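Local coordinates for autophagy-related protein 9 (Schizosaccharomyces pombe, PDB 7D0I) that scrambles phospholipids between membrane leaflets as a homotrimer with a central pore, supplying membrane for the growing autophagosome, at residues Arg404-Ser408 with Ser629-Asp634. The protein carries 1 engineered substitution. Residue numbers count along the deposited sequence, not the author numbering.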
ATOM      1  N   ARG A 404     -18.991  36.792  37.772  1.00 37.08           N
ATOM      2  CA  ARG A 404     -19.808  35.623  37.481  1.00 37.08           C
ATOM      3  C   ARG A 404     -21.159  35.650  38.171  1.00 37.08           C
ATOM      4  O   ARG A 404     -22.016  34.833  37.835  1.00 37.08           O
ATOM      5  CB  ARG A 404     -19.071  34.349  37.887  1.00 37.08           C
ATOM      6  CG  ARG A 404     -18.781  34.260  39.367  1.00 37.08           C
ATOM      7  CD  ARG A 404     -18.368  32.860  39.763  1.00 37.08           C
ATOM      8  NE  ARG A 404     -19.513  31.964  39.834  1.00 37.08           N
ATOM      9  CZ  ARG A 404     -19.421  30.644  39.920  1.00 37.08           C
ATOM     10  NH1 ARG A 404     -20.516  29.902  39.980  1.00 37.08           N
ATOM     11  NH2 ARG A 404     -18.232  30.062  39.937  1.00 37.08           N
ATOM     12  N   LYS A 405     -21.368  36.544  39.131  1.00 39.75           N
ATOM     13  CA  LYS A 405     -22.656  36.644  39.800  1.00 39.75           C
ATOM     14  C   LYS A 405     -23.542  37.730  39.216  1.00 39.75           C
ATOM     15  O   LYS A 405     -24.764  37.646  39.351  1.00 39.75           O
ATOM     16  CB  LYS A 405     -22.460  36.910  41.298  1.00 39.75           C
ATOM     17  CG  LYS A 405     -21.621  35.866  42.011  1.00 39.75           C
ATOM     18  CD  LYS A 405     -22.303  34.512  42.020  1.00 39.75           C
ATOM     19  CE  LYS A 405     -23.591  34.549  42.819  1.00 39.75           C
ATOM     20  NZ  LYS A 405     -23.347  34.888  44.247  1.00 39.75           N
ATOM     21  N   ARG A 406     -22.957  38.743  38.582  1.00 39.88           N
ATOM     22  CA  ARG A 406     -23.756  39.775  37.938  1.00 39.88           C
ATOM     23  C   ARG A 406     -24.266  39.302  36.585  1.00 39.88           C
ATOM     24  O   ARG A 406     -25.438  39.497  36.254  1.00 39.88           O
ATOM     25  CB  ARG A 406     -22.934  41.051  37.781  1.00 39.88           C
ATOM     26  CG  ARG A 406     -23.642  42.151  37.028  1.00 39.88           C
ATOM     27  CD  ARG A 406     -22.778  43.393  36.943  1.00 39.88           C
ATOM     28  NE  ARG A 406     -21.468  43.105  36.375  1.00 39.88           N
ATOM     29  CZ  ARG A 406     -21.153  43.280  35.096  1.00 39.88           C
ATOM     30  NH1 ARG A 406     -19.935  42.992  34.669  1.00 39.88           N
ATOM     31  NH2 ARG A 406     -22.056  43.752  34.250  1.00 39.88           N
ATOM     32  N   LEU A 407     -23.395  38.677  35.794  1.00 33.00           N
ATOM     33  CA  LEU A 407     -23.802  38.189  34.483  1.00 33.00           C
ATOM     34  C   LEU A 407     -24.796  37.044  34.605  1.00 33.00           C
ATOM     35  O   LEU A 407     -25.773  36.981  33.853  1.00 33.00           O
ATOM     36  CB  LEU A 407     -22.578  37.751  33.692  1.00 33.00           C
ATOM     37  CG  LEU A 407     -21.516  38.821  33.505  1.00 33.00           C
ATOM     38  CD1 LEU A 407     -20.333  38.222  32.814  1.00 33.00           C
ATOM     39  CD2 LEU A 407     -22.069  39.966  32.702  1.00 33.00           C
ATOM     40  N   SER A 408     -24.575  36.143  35.542  1.00 34.49           N
ATOM     41  CA  SER A 408     -25.477  35.019  35.749  1.00 34.49           C
ATOM     42  C   SER A 408     -26.778  35.412  36.344  1.00 34.49           C
ATOM     43  O   SER A 408     -27.577  34.535  36.662  1.00 34.49           O
ATOM     44  CB  SER A 408     -24.809  33.975  36.635  1.00 34.49           C
ATOM     45  OG  SER A 408     -25.762  33.332  37.456  1.00 34.49           O
ATOM     46  N   SER A 629     -28.605  29.051  34.093  1.00 29.82           N
ATOM     47  CA  SER A 629     -27.947  30.267  33.633  1.00 29.82           C
ATOM     48  C   SER A 629     -26.519  30.341  34.147  1.00 29.82           C
ATOM     49  O   SER A 629     -25.585  30.573  33.371  1.00 29.82           O
ATOM     50  CB  SER A 629     -28.739  31.492  34.072  1.00 29.82           C
ATOM     51  OG  SER A 629     -28.807  31.554  35.479  1.00 29.82           O
ATOM     52  N   GLN A 630     -26.330  30.135  35.451  1.00 30.77           N
ATOM     53  CA  GLN A 630     -25.001  30.208  36.047  1.00 30.77           C
ATOM     54  C   GLN A 630     -23.996  29.378  35.260  1.00 30.77           C
ATOM     55  O   GLN A 630     -22.991  29.899  34.769  1.00 30.77           O
ATOM     56  CB  GLN A 630     -25.055  29.747  37.501  1.00 30.77           C
ATOM     57  CG  GLN A 630     -23.767  29.972  38.262  1.00 30.77           C
ATOM     58  CD  GLN A 630     -23.487  31.438  38.497  1.00 30.77           C
ATOM     59  OE1 GLN A 630     -24.260  32.131  39.155  1.00 30.77           O
ATOM     60  NE2 GLN A 630     -22.382  31.921  37.954  1.00 30.77           N
ATOM     61  N   ASP A 631     -24.277  28.080  35.113  1.00 30.89           N
ATOM     62  CA  ASP A 631     -23.403  27.192  34.353  1.00 30.89           C
ATOM     63  C   ASP A 631     -23.010  27.808  33.022  1.00 30.89           C
ATOM     64  O   ASP A 631     -21.829  27.828  32.660  1.00 30.89           O
ATOM     65  CB  ASP A 631     -24.087  25.849  34.120  1.00 30.89           C
ATOM     66  CG  ASP A 631     -24.074  24.971  35.344  1.00 30.89           C
ATOM     67  OD1 ASP A 631     -23.217  25.193  36.224  1.00 30.89           O
ATOM     68  OD2 ASP A 631     -24.913  24.052  35.422  1.00 30.89           O
ATOM     69  N   ILE A 632     -23.990  28.340  32.291  1.00 25.24           N
ATOM     70  CA  ILE A 632     -23.713  28.903  30.975  1.00 25.24           C
ATOM     71  C   ILE A 632     -22.614  29.947  31.071  1.00 25.24           C
ATOM     72  O   ILE A 632     -21.615  29.886  30.348  1.00 25.24           O
ATOM     73  CB  ILE A 632     -24.994  29.484  30.360  1.00 25.24           C
ATOM     74  CG1 ILE A 632     -25.937  28.356  29.969  1.00 25.24           C
ATOM     75  CG2 ILE A 632     -24.661  30.324  29.159  1.00 25.24           C
ATOM     76  CD1 ILE A 632     -27.326  28.812  29.695  1.00 25.24           C
ATOM     77  N   VAL A 633     -22.759  30.890  32.004  1.00 25.60           N
ATOM     78  CA  VAL A 633     -21.724  31.902  32.190  1.00 25.60           C
ATOM     79  C   VAL A 633     -20.378  31.237  32.445  1.00 25.60           C
ATOM     80  O   VAL A 633     -19.379  31.542  31.779  1.00 25.60           O
ATOM     81  CB  VAL A 633     -22.105  32.855  33.334  1.00 25.60           C
ATOM     82  CG1 VAL A 633     -20.973  33.805  33.607  1.00 25.60           C
ATOM     83  CG2 VAL A 633     -23.347  33.616  32.969  1.00 25.60           C
ATOM     84  N   ASP A 634     -20.346  30.284  33.374  1.00 27.62           N
ATOM     85  CA  ASP A 634     -19.093  29.604  33.670  1.00 27.62           C
ATOM     86  C   ASP A 634     -18.554  28.899  32.439  1.00 27.62           C
ATOM     87  O   ASP A 634     -17.343  28.894  32.203  1.00 27.62           O
ATOM     88  CB  ASP A 634     -19.284  28.619  34.816  1.00 27.62           C
ATOM     89  CG  ASP A 634     -19.552  29.310  36.128  1.00 27.62           C
ATOM     90  OD1 ASP A 634     -20.709  29.701  36.373  1.00 27.62           O
ATOM     91  OD2 ASP A 634     -18.602  29.480  36.914  1.00 27.62           O
TER
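The side-chain amide of Q630 bridges both ends of segment 404-408. Q630 NE2 donates to the backbone O of R404 (2.9 Å), and Q630 OE1 accepts from S408 OG (2.6 Å). Q630 NE2 also donates to D634 OD1 (3.2 Å), one turn on in its own helix. R404 and D634 form a salt bridge, NH2 to OD2 at 3.1 Å. The carboxylate oxygen lies over a face of the guanidinium, so the attraction is of charges, with no N-H aimed at it. D634 OD2 has a second salt-bridge partner in R637. The contact joins two short helices, 404-410 and 629-638, probably on the cytoplasmic side of the Atg9 protomer. The second follows helix 603-624, thought to dip into the membrane. The segments' N-to-C directions differ by 123°, and their axes come within 9.0 Å. S408 and Q630 come closest in the backbone, CA to CA 4.8 Å. V633 packs its CG2 on S408 CA (3.8 Å) and its CG1 near L407 CB (4.3 Å). S629 turns its hydroxyl to R412, just beyond helix 404-410.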